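Local structure of Xaa-Pro Dipeptidase (2QS8) at residues F107-Q112 with K364-E369; G134-A139 with I404-L409; I144-G149 with P211-E216; T196-V201 with A233-G238. The protein probably cleaves dipeptides or removes C-terminal residues from peptides as a metal-dependent carboxypeptidase of the amidohydrolase superfamily. One frame throughout, in Å; residues are numbered along the deposited sequence.

Contact 1 (F107-Q112 with K364-E369); sequences FTTVRQ and KLLRIE
Thr109 and Arg111, alternate residues on the same, inward-facing side of strand 107-112, receive the end of helix 360-365 and the turn after it. Leu366 does most of the filling. Its CG stands anti to the carbonyl carbon and its chi2 is fully extended (-180°), so the two methyls divide between the strand residues. CD1 meets Thr109 CG2 at 3.8 Å, the two side chains sliding past each other in opposite directions; CD2 lies against the aliphatic part of Arg111, 3.8 Å from Arg111 CD. Thr109 turns its methyl, anti to the backbone N, into this apolar seam, where Ile368 CD1 adds a looser touch. Arg111 leaves the strand with CG anti to its backbone N and bends at chi3 (64°), which carries the guanidinium over Leu365; Leu365 CD2 sits over one face, 3.9 Å from Arg111 NH1, the side chains crossing at about a right angle. A water joins Arg111 NH1 (3.0 Å) to Leu365 O (2.9 Å), a carbonyl near the helix end. The charge itself is met by Met68 O, Ser252 and a salt bridge to Glu254, with Trp231 in cation-pi contact. Arg367, with positive phi, closes the helix in a Schellman motif, its N bonded to Lys364 O at 3.0 Å. A Schellman-closed helix end packed against inward-facing side chains of a barrel strand thus helps fill the interior of the TIM barrel.

Contact 2 (G134-A139 with I404-L409); sequences GPRIFA and IKDGLL
Lys405 and Arg136 reach past each other between the start of strand 136-139 and the hairpin of strands 400-405 and 408-411, whose type I' turn runs from Lys405 to Leu408. The close-packed part belongs to Lys405. With CG anti to the backbone N (chi1 175°) and the chain extended to its tip, it delivers NZ to Gly134 O at 2.8 Å. The ammonium stands above the carbonyl plane, and the chain carbons follow the same oxygen, Lys405 CD coming within 3.5 Å of Gly134 O. Phe103 and Ile127 pack on this buried side chain. Arg136 crosses it obliquely, its CG 3.9 Å from Lys405 CE.

The looser side begins where Arg136 ends, among partly exposed residues. Its chain, extended from CG to NE, turns at chi4 (-76°) and sets NH2 2.9 Å from Asp406 OD1. This salt bridge is nearly straight, at 167°; the oxygen lies in the guanidinium plane, yet is approached from above the carboxylate plane. A water donates to Asp406 OD1 at 3.0 Å and accepts only a weak bond from Arg136 NH1. Asp382 takes Arg136 NE in a second salt bridge and also accepts from Asp406 N. An alanine at Arg136 would remove both salt bridges and would probably leave the hairpin turn less firmly tied to the strand. Arg136 NH1 and Lys405 NZ lie 5.8 Å apart; any repulsion between these like charges is probably offset by the carboxylates of Asp406 and Asp382.

Contact 3 (I144-G149 with P211-E216); sequences IATTGG and PQFTQE
The hydroxyl of Thr146 takes the crowded position between backbone N and carbonyl carbon (chi1 51°), and this one torsion sends OG1 to a backbone oxygen and CG2 to an aromatic face. In the TIM-barrel fold of the enzyme, the segment 144-149, ending in a type II turn from Thr146 to Gly149, thereby meets the loop ahead of helix 215-227. Thr146 OG1 donates to Gln212 O at 2.7 Å, in the carbonyl plane and on a lone pair. Its methyl makes a CH-pi contact with Phe213, CG2 lying 4.2 Å from the ring centroid and 15° off the normal. The same ring receives Ile144 O at its edge, while Ile144 CG2 touches CZ. Gln212, extended beyond CG, lays its amide along the turn: OE1 accepts from His150 N, a residue of the methionine pocket, and from a water. Arg183 and Tyr228 of a second subunit pack on Thr146 and Gln212, so the contact forms part of a subunit interface. Thr214 caps the helix, its OG1 bonded to Glu217 N. A second water bridges Gly148 O and Gln212 NE2, and beside it the Gly149 CA is 3.1 Å from Gln212 OE1.

Contact 4 (T196-V201 with A233-G238); sequences TVTGGV and AVHAHG. With MET (methionine), chain D.
Strand 231-236 runs parallel to the end of strand 192-196, Thr196 pairing with His235 (CA atoms 4.6 Å apart), and Val197 N bonds to His235 O at 3.0 Å before the first chain leaves as a loop. Next along the chains, Val197 CG1 packs on Ala236 CB at 3.4 Å. Thr198, its OG1 in the crowded position (chi1 72°), works in two directions: OG1 accepts from His237 N at 2.9 Å, nearly straight at 170°, and donates to Gly199 O on a lone pair. That carbonyl also accepts from His235 NE2, 3.1 Å away, the oxygen lying in the ring plane though the donor stands above the carbonyl plane. A valine at Thr198 would lose both hydroxyl bonds and would probably loosen the setting of His237 and Gly199. His237, whose ND1 is held by Thr257, points NE2 at methionine O (2.7 Å), and Val201 N gives the same oxygen a second bond at 2.9 Å. The edge of His235 lies by that oxygen too, its CE1 3.2 Å away. Loops at the C-terminal ends of parallel strands thus grip the ligand carboxylate, the active-site placement characteristic of TIM-barrel amidohydrolases.

All four contacts are largely buried, but they lie in different parts of the fold. Contacts 1 and 2 share a sheet: strands 107-112 and 136-139 are neighbours, joined by Thr108 O to Arg136 N at 2.6 Å. Contact 1 is mostly apolar and near the chain's centre; contact 2, farther out, relies on charges and has a partly exposed side. Contacts 3 and 4 interlock, their segments alternating along the chain, and Gln212 N meets Val197 O at 2.8 Å. Contact 3 adjoins a second subunit, whereas contact 4 holds the ligand through a backbone N-H and an imidazole N-H. Arg111 NH1 packs on Ala233 CB, linking contact 1 to contact 4.

Contact 1 (F107-Q112 with K364-E369)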
# COMPACT_ATOMS: atom_id res chain seq x y z
N PHE A 107 23.70 -27.39 25.64
CA PHE A 107 22.42 -26.92 25.11
C PHE A 107 22.00 -27.70 23.88
O PHE A 107 22.53 -27.51 22.78
CB PHE A 107 22.48 -25.42 24.83
CG PHE A 107 22.58 -24.59 26.08
CD1 PHE A 107 23.77 -24.51 26.79
CD2 PHE A 107 21.46 -23.94 26.58
CE1 PHE A 107 23.84 -23.80 27.99
CE2 PHE A 107 21.53 -23.23 27.77
CZ PHE A 107 22.72 -23.16 28.48
N THR A 108 21.05 -28.61 24.09
CA THR A 108 20.54 -29.49 23.05
C THR A 108 19.43 -28.86 22.21
O THR A 108 19.11 -29.35 21.13
CB THR A 108 20.04 -30.81 23.69
OG1 THR A 108 19.16 -30.52 24.78
CG2 THR A 108 21.23 -31.63 24.17
N THR A 109 18.83 -27.79 22.70
CA THR A 109 17.79 -27.12 21.96
C THR A 109 17.99 -25.62 22.12
O THR A 109 18.28 -25.14 23.21
CB THR A 109 16.36 -27.48 22.47
OG1 THR A 109 16.12 -28.88 22.30
CG2 THR A 109 15.30 -26.72 21.67
N VAL A 110 17.85 -24.88 21.02
CA VAL A 110 17.99 -23.43 21.06
C VAL A 110 16.96 -22.77 20.15
O VAL A 110 16.45 -23.40 19.22
CB VAL A 110 19.40 -22.94 20.60
CG1 VAL A 110 20.48 -23.49 21.52
CG2 VAL A 110 19.68 -23.36 19.17
N ARG A 111 16.65 -21.52 20.44
CA ARG A 111 15.73 -20.75 19.63
C ARG A 111 16.56 -19.60 19.03
O ARG A 111 16.97 -18.68 19.76
CB ARG A 111 14.59 -20.17 20.50
CG ARG A 111 13.47 -19.51 19.70
CD ARG A 111 12.37 -18.89 20.59
NE ARG A 111 12.88 -17.80 21.42
CZ ARG A 111 12.12 -16.92 22.05
NH1 ARG A 111 10.80 -16.99 21.96
NH2 ARG A 111 12.68 -15.94 22.75
N GLN A 112 16.86 -19.66 17.73
CA GLN A 112 17.60 -18.58 17.08
C GLN A 112 16.58 -17.50 16.71
O GLN A 112 15.68 -17.73 15.90
CB GLN A 112 18.30 -19.05 15.81
CG GLN A 112 19.01 -17.91 15.09
CD GLN A 112 20.49 -18.17 14.89
OE1 GLN A 112 21.13 -18.87 15.68
NE2 GLN A 112 21.05 -17.61 13.83
N LYS A 364 8.08 -24.98 27.33
CA LYS A 364 6.72 -24.46 27.21
C LYS A 364 6.67 -23.30 26.21
O LYS A 364 5.75 -23.22 25.39
CB LYS A 364 6.21 -23.98 28.57
CG LYS A 364 6.09 -25.08 29.62
CD LYS A 364 5.73 -24.49 30.98
CE LYS A 364 5.90 -25.52 32.08
NZ LYS A 364 5.79 -24.89 33.43
N LEU A 365 7.65 -22.41 26.28
CA LEU A 365 7.72 -21.27 25.37
C LEU A 365 7.86 -21.73 23.92
O LEU A 365 7.35 -21.09 23.01
CB LEU A 365 8.88 -20.34 25.74
CG LEU A 365 9.05 -19.05 24.92
CD1 LEU A 365 7.74 -18.27 24.83
CD2 LEU A 365 10.13 -18.20 25.57
N LEU A 366 8.56 -22.85 23.71
CA LEU A 366 8.75 -23.39 22.37
C LEU A 366 7.64 -24.39 22.02
O LEU A 366 7.68 -25.00 20.95
CB LEU A 366 10.11 -24.09 22.25
CG LEU A 366 11.33 -23.23 21.92
CD1 LEU A 366 12.57 -24.11 21.84
CD2 LEU A 366 11.13 -22.52 20.58
N ARG A 367 6.68 -24.56 22.92
CA ARG A 367 5.54 -25.45 22.71
C ARG A 367 5.95 -26.89 22.45
O ARG A 367 5.43 -27.54 21.55
CB ARG A 367 4.69 -24.93 21.54
CG ARG A 367 4.29 -23.47 21.70
CD ARG A 367 3.57 -22.91 20.49
NE ARG A 367 3.28 -21.49 20.66
CZ ARG A 367 2.53 -20.77 19.82
NH1 ARG A 367 1.98 -21.33 18.75
NH2 ARG A 367 2.34 -19.48 20.07
N ILE A 368 6.90 -27.38 23.24
CA ILE A 368 7.37 -28.75 23.10
C ILE A 368 7.53 -29.44 24.46
O ILE A 368 8.20 -30.47 24.57
CB ILE A 368 8.71 -28.82 22.35
CG1 ILE A 368 9.72 -27.85 22.98
CG2 ILE A 368 8.50 -28.50 20.89
CD1 ILE A 368 11.10 -27.98 22.39
N GLU A 369 6.88 -28.89 25.48
CA GLU A 369 6.96 -29.44 26.83
C GLU A 369 6.44 -30.87 26.96
O GLU A 369 6.72 -31.54 27.94
CB GLU A 369 6.20 -28.56 27.83
CG GLU A 369 4.70 -28.56 27.64
CD GLU A 369 4.22 -27.44 26.73
OE1 GLU A 369 4.91 -27.14 25.73
OE2 GLU A 369 3.15 -26.86 27.02
O HOH W 1 8.91 -19.30 21.37

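Contact 2 (G134-A139 with I404-L409)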
# COMPACT_ATOMS: atom_id res chain seq x y z
N GLY A 134 24.57 -30.89 15.94
CA GLY A 134 24.17 -29.61 16.48
C GLY A 134 22.93 -29.75 17.35
O GLY A 134 22.41 -30.85 17.52
N PRO A 135 22.44 -28.66 17.93
CA PRO A 135 21.25 -28.72 18.77
C PRO A 135 19.98 -28.71 17.93
O PRO A 135 20.05 -28.57 16.71
CB PRO A 135 21.38 -27.47 19.62
CG PRO A 135 21.90 -26.48 18.59
CD PRO A 135 22.95 -27.28 17.84
N ARG A 136 18.84 -28.88 18.57
CA ARG A 136 17.56 -28.82 17.86
C ARG A 136 17.36 -27.31 17.70
O ARG A 136 17.37 -26.58 18.69
CB ARG A 136 16.43 -29.40 18.70
CG ARG A 136 16.51 -30.90 18.93
CD ARG A 136 15.46 -31.36 19.94
NE ARG A 136 15.73 -32.73 20.38
CZ ARG A 136 15.49 -33.82 19.66
NH1 ARG A 136 14.96 -33.72 18.44
NH2 ARG A 136 15.80 -35.01 20.14
N ILE A 137 17.21 -26.85 16.46
CA ILE A 137 17.05 -25.43 16.22
C ILE A 137 15.66 -25.00 15.80
O ILE A 137 15.05 -25.61 14.93
CB ILE A 137 18.03 -24.94 15.14
CG1 ILE A 137 19.48 -25.21 15.57
CG2 ILE A 137 17.82 -23.44 14.88
CD1 ILE A 137 20.52 -24.77 14.54
N PHE A 138 15.16 -23.96 16.44
CA PHE A 138 13.87 -23.38 16.12
C PHE A 138 14.22 -21.94 15.74
O PHE A 138 14.65 -21.14 16.58
CB PHE A 138 12.93 -23.48 17.31
CG PHE A 138 12.55 -24.89 17.64
CD1 PHE A 138 13.26 -25.62 18.58
CD2 PHE A 138 11.48 -25.51 16.98
CE1 PHE A 138 12.92 -26.94 18.86
CE2 PHE A 138 11.14 -26.84 17.27
CZ PHE A 138 11.86 -27.55 18.21
N ALA A 139 14.04 -21.63 14.46
CA ALA A 139 14.42 -20.34 13.93
C ALA A 139 13.31 -19.38 13.57
O ALA A 139 12.20 -19.78 13.23
CB ALA A 139 15.32 -20.55 12.73
N ILE A 404 23.73 -36.02 25.37
CA ILE A 404 22.97 -37.02 24.64
C ILE A 404 21.78 -36.33 23.99
O ILE A 404 21.06 -35.58 24.65
CB ILE A 404 22.44 -38.14 25.56
CG1 ILE A 404 23.62 -38.85 26.24
CG2 ILE A 404 21.62 -39.13 24.75
CD1 ILE A 404 23.23 -39.89 27.27
N LYS A 405 21.58 -36.57 22.71
CA LYS A 405 20.48 -35.94 22.00
C LYS A 405 19.78 -36.98 21.15
O LYS A 405 20.41 -37.68 20.36
CB LYS A 405 21.01 -34.83 21.10
CG LYS A 405 19.96 -34.18 20.22
CD LYS A 405 20.64 -33.52 19.03
CE LYS A 405 19.65 -33.04 18.00
NZ LYS A 405 20.37 -32.60 16.78
N ASP A 406 18.46 -37.07 21.33
CA ASP A 406 17.63 -38.03 20.61
C ASP A 406 18.11 -39.46 20.86
O ASP A 406 18.12 -40.29 19.95
CB ASP A 406 17.65 -37.71 19.11
CG ASP A 406 16.33 -38.03 18.43
OD1 ASP A 406 15.27 -37.58 18.93
OD2 ASP A 406 16.36 -38.73 17.40
N GLY A 407 18.50 -39.74 22.10
CA GLY A 407 18.96 -41.07 22.44
C GLY A 407 20.37 -41.43 21.98
O GLY A 407 20.79 -42.57 22.15
N LEU A 408 21.08 -40.47 21.40
CA LEU A 408 22.45 -40.72 20.93
C LEU A 408 23.48 -39.91 21.72
O LEU A 408 23.25 -38.74 22.04
CB LEU A 408 22.58 -40.42 19.44
CG LEU A 408 22.19 -41.53 18.44
CD1 LEU A 408 20.77 -42.02 18.70
CD2 LEU A 408 22.31 -40.99 17.03
N LEU A 409 24.60 -40.54 22.03
CA LEU A 409 25.66 -39.90 22.80
C LEU A 409 26.69 -39.23 21.90
O LEU A 409 27.26 -39.87 21.02
CB LEU A 409 26.36 -40.95 23.68
CG LEU A 409 27.48 -40.48 24.62
CD1 LEU A 409 26.89 -39.75 25.81
CD2 LEU A 409 28.27 -41.68 25.09
O HOH W 2 13.50 -36.25 16.85

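Contact 3 (I144-G149 with P211-E216)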
# COMPACT_ATOMS: atom_id res chain seq x y z
N ILE A 144 11.89 -8.97 12.01
CA ILE A 144 11.11 -7.96 11.32
C ILE A 144 11.16 -6.62 12.04
O ILE A 144 11.04 -6.54 13.26
CB ILE A 144 9.65 -8.39 11.17
CG1 ILE A 144 9.59 -9.69 10.36
CG2 ILE A 144 8.85 -7.28 10.48
CD1 ILE A 144 8.17 -10.24 10.17
N ALA A 145 11.35 -5.56 11.26
CA ALA A 145 11.45 -4.21 11.79
C ALA A 145 10.77 -3.20 10.88
O ALA A 145 10.40 -3.50 9.73
CB ALA A 145 12.92 -3.83 11.95
N THR A 146 10.60 -1.99 11.40
CA THR A 146 10.04 -0.89 10.63
C THR A 146 11.22 -0.05 10.14
O THR A 146 12.33 -0.17 10.66
CB THR A 146 9.11 -0.01 11.49
OG1 THR A 146 9.77 0.38 12.69
CG2 THR A 146 7.86 -0.79 11.82
N THR A 147 10.99 0.79 9.14
CA THR A 147 12.05 1.62 8.58
C THR A 147 12.95 2.25 9.64
O THR A 147 12.49 2.96 10.52
CB THR A 147 11.46 2.73 7.69
OG1 THR A 147 10.78 2.13 6.58
CG2 THR A 147 12.58 3.68 7.19
N GLY A 148 14.25 1.98 9.54
CA GLY A 148 15.19 2.53 10.49
C GLY A 148 15.24 1.83 11.84
O GLY A 148 16.05 2.18 12.69
N GLY A 149 14.37 0.84 12.01
CA GLY A 149 14.31 0.10 13.26
C GLY A 149 15.57 -0.68 13.61
O GLY A 149 16.45 -0.92 12.77
N PRO A 211 9.47 3.35 20.95
CA PRO A 211 8.49 2.42 20.36
C PRO A 211 8.56 2.47 18.82
O PRO A 211 8.34 3.53 18.22
CB PRO A 211 7.16 2.95 20.91
CG PRO A 211 7.41 4.43 20.98
CD PRO A 211 8.80 4.50 21.58
N GLN A 212 8.86 1.34 18.19
CA GLN A 212 8.99 1.30 16.73
C GLN A 212 7.91 0.51 15.97
O GLN A 212 8.00 0.32 14.76
CB GLN A 212 10.39 0.80 16.35
CG GLN A 212 11.49 1.62 17.02
CD GLN A 212 12.88 1.29 16.52
OE1 GLN A 212 13.14 0.16 16.10
NE2 GLN A 212 13.78 2.27 16.58
N PHE A 213 6.90 0.06 16.69
CA PHE A 213 5.76 -0.63 16.10
C PHE A 213 4.53 0.06 16.66
O PHE A 213 4.47 0.36 17.86
CB PHE A 213 5.74 -2.11 16.49
CG PHE A 213 6.40 -3.04 15.49
CD1 PHE A 213 7.78 -3.07 15.35
CD2 PHE A 213 5.63 -3.88 14.70
CE1 PHE A 213 8.39 -3.93 14.43
CE2 PHE A 213 6.23 -4.75 13.78
CZ PHE A 213 7.61 -4.78 13.65
N THR A 214 3.55 0.34 15.81
CA THR A 214 2.31 0.96 16.27
C THR A 214 1.49 -0.21 16.83
O THR A 214 1.81 -1.37 16.58
CB THR A 214 1.53 1.59 15.10
OG1 THR A 214 1.06 0.54 14.26
CG2 THR A 214 2.42 2.54 14.27
N GLN A 215 0.44 0.08 17.59
CA GLN A 215 -0.36 -0.98 18.17
C GLN A 215 -0.98 -1.79 17.02
O GLN A 215 -1.03 -3.02 17.06
CB GLN A 215 -1.46 -0.43 19.07
CG GLN A 215 -2.19 -1.50 19.86
CD GLN A 215 -1.26 -2.26 20.80
OE1 GLN A 215 -0.68 -1.68 21.74
NE2 GLN A 215 -1.10 -3.55 20.57
N GLU A 216 -1.44 -1.08 15.99
CA GLU A 216 -2.02 -1.73 14.82
C GLU A 216 -1.00 -2.67 14.14
O GLU A 216 -1.34 -3.77 13.71
CB GLU A 216 -2.49 -0.67 13.83
CG GLU A 216 -2.93 -1.19 12.47
CD GLU A 216 -3.31 -0.05 11.51
OE1 GLU A 216 -2.51 0.90 11.36
OE2 GLU A 216 -4.40 -0.11 10.90
O HOH W 3 11.97 -1.96 14.50
O HOH W 4 16.30 2.33 15.21

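Contact 4 (T196-V201 with A233-G238)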
# COMPACT_ATOMS: atom_id res chain seq x y z
N THR A 196 11.49 -6.25 16.40
CA THR A 196 12.09 -5.28 17.30
C THR A 196 11.00 -4.22 17.51
O THR A 196 10.80 -3.32 16.70
CB THR A 196 13.38 -4.63 16.70
OG1 THR A 196 13.14 -4.22 15.34
CG2 THR A 196 14.52 -5.62 16.72
N VAL A 197 10.27 -4.37 18.61
CA VAL A 197 9.19 -3.45 18.93
C VAL A 197 9.69 -2.09 19.45
O VAL A 197 8.90 -1.15 19.56
CB VAL A 197 8.21 -4.08 19.96
CG1 VAL A 197 8.68 -3.82 21.37
CG2 VAL A 197 6.80 -3.54 19.73
N THR A 198 10.97 -2.00 19.79
CA THR A 198 11.55 -0.73 20.24
C THR A 198 12.95 -0.60 19.65
O THR A 198 13.45 -1.54 19.03
CB THR A 198 11.70 -0.64 21.78
OG1 THR A 198 12.76 -1.50 22.21
CG2 THR A 198 10.41 -1.04 22.48
N GLY A 199 13.58 0.55 19.84
CA GLY A 199 14.93 0.74 19.35
C GLY A 199 15.85 -0.24 20.06
O GLY A 199 15.43 -0.92 21.00
N GLY A 200 17.11 -0.32 19.62
CA GLY A 200 18.04 -1.24 20.23
C GLY A 200 19.42 -0.66 20.46
O GLY A 200 19.68 0.50 20.13
N VAL A 201 20.33 -1.48 20.99
CA VAL A 201 21.69 -1.04 21.30
C VAL A 201 22.73 -1.18 20.19
O VAL A 201 23.29 -0.19 19.73
CB VAL A 201 22.23 -1.77 22.55
CG1 VAL A 201 23.68 -1.37 22.82
CG2 VAL A 201 21.38 -1.45 23.75
N ALA A 233 8.47 -13.78 19.29
CA ALA A 233 9.46 -13.30 20.26
C ALA A 233 9.59 -11.80 19.98
O ALA A 233 9.51 -11.37 18.83
CB ALA A 233 10.80 -14.00 20.03
N VAL A 234 9.79 -11.00 21.02
CA VAL A 234 9.86 -9.55 20.84
C VAL A 234 11.00 -8.80 21.53
O VAL A 234 11.10 -8.78 22.75
CB VAL A 234 8.51 -8.89 21.27
CG1 VAL A 234 8.55 -7.38 21.06
CG2 VAL A 234 7.36 -9.51 20.50
N HIS A 235 11.86 -8.18 20.73
CA HIS A 235 12.95 -7.37 21.26
C HIS A 235 12.29 -6.11 21.82
O HIS A 235 11.46 -5.50 21.15
CB HIS A 235 13.91 -6.97 20.13
CG HIS A 235 14.84 -5.85 20.47
ND1 HIS A 235 16.14 -6.06 20.88
CD2 HIS A 235 14.67 -4.51 20.46
CE1 HIS A 235 16.72 -4.90 21.10
NE2 HIS A 235 15.85 -3.94 20.85
N ALA A 236 12.64 -5.72 23.05
CA ALA A 236 12.05 -4.52 23.64
C ALA A 236 12.80 -4.03 24.87
O ALA A 236 12.96 -4.75 25.85
CB ALA A 236 10.60 -4.76 23.98
N HIS A 237 13.25 -2.78 24.81
CA HIS A 237 13.96 -2.17 25.93
C HIS A 237 13.03 -1.13 26.56
O HIS A 237 12.83 -1.13 27.77
CB HIS A 237 15.24 -1.48 25.45
CG HIS A 237 16.30 -2.43 24.98
ND1 HIS A 237 16.87 -3.37 25.81
CD2 HIS A 237 16.92 -2.56 23.78
CE1 HIS A 237 17.80 -4.04 25.14
NE2 HIS A 237 17.85 -3.56 23.91
N GLY A 238 12.47 -0.24 25.73
CA GLY A 238 11.57 0.79 26.22
C GLY A 238 10.25 0.17 26.67
O GLY A 238 9.77 -0.79 26.06
N MET D . 21.15 -7.26 21.07
CA MET D . 20.57 -6.31 22.07
C MET D . 20.54 -4.88 21.54
O MET D . 19.72 -4.09 22.04
CB MET D . 21.39 -6.35 23.36
CG MET D . 20.84 -5.47 24.44
SD MET D . 21.70 -5.72 25.96
CE MET D . 21.13 -7.35 26.35
OXT MET D . 21.34 -4.57 20.63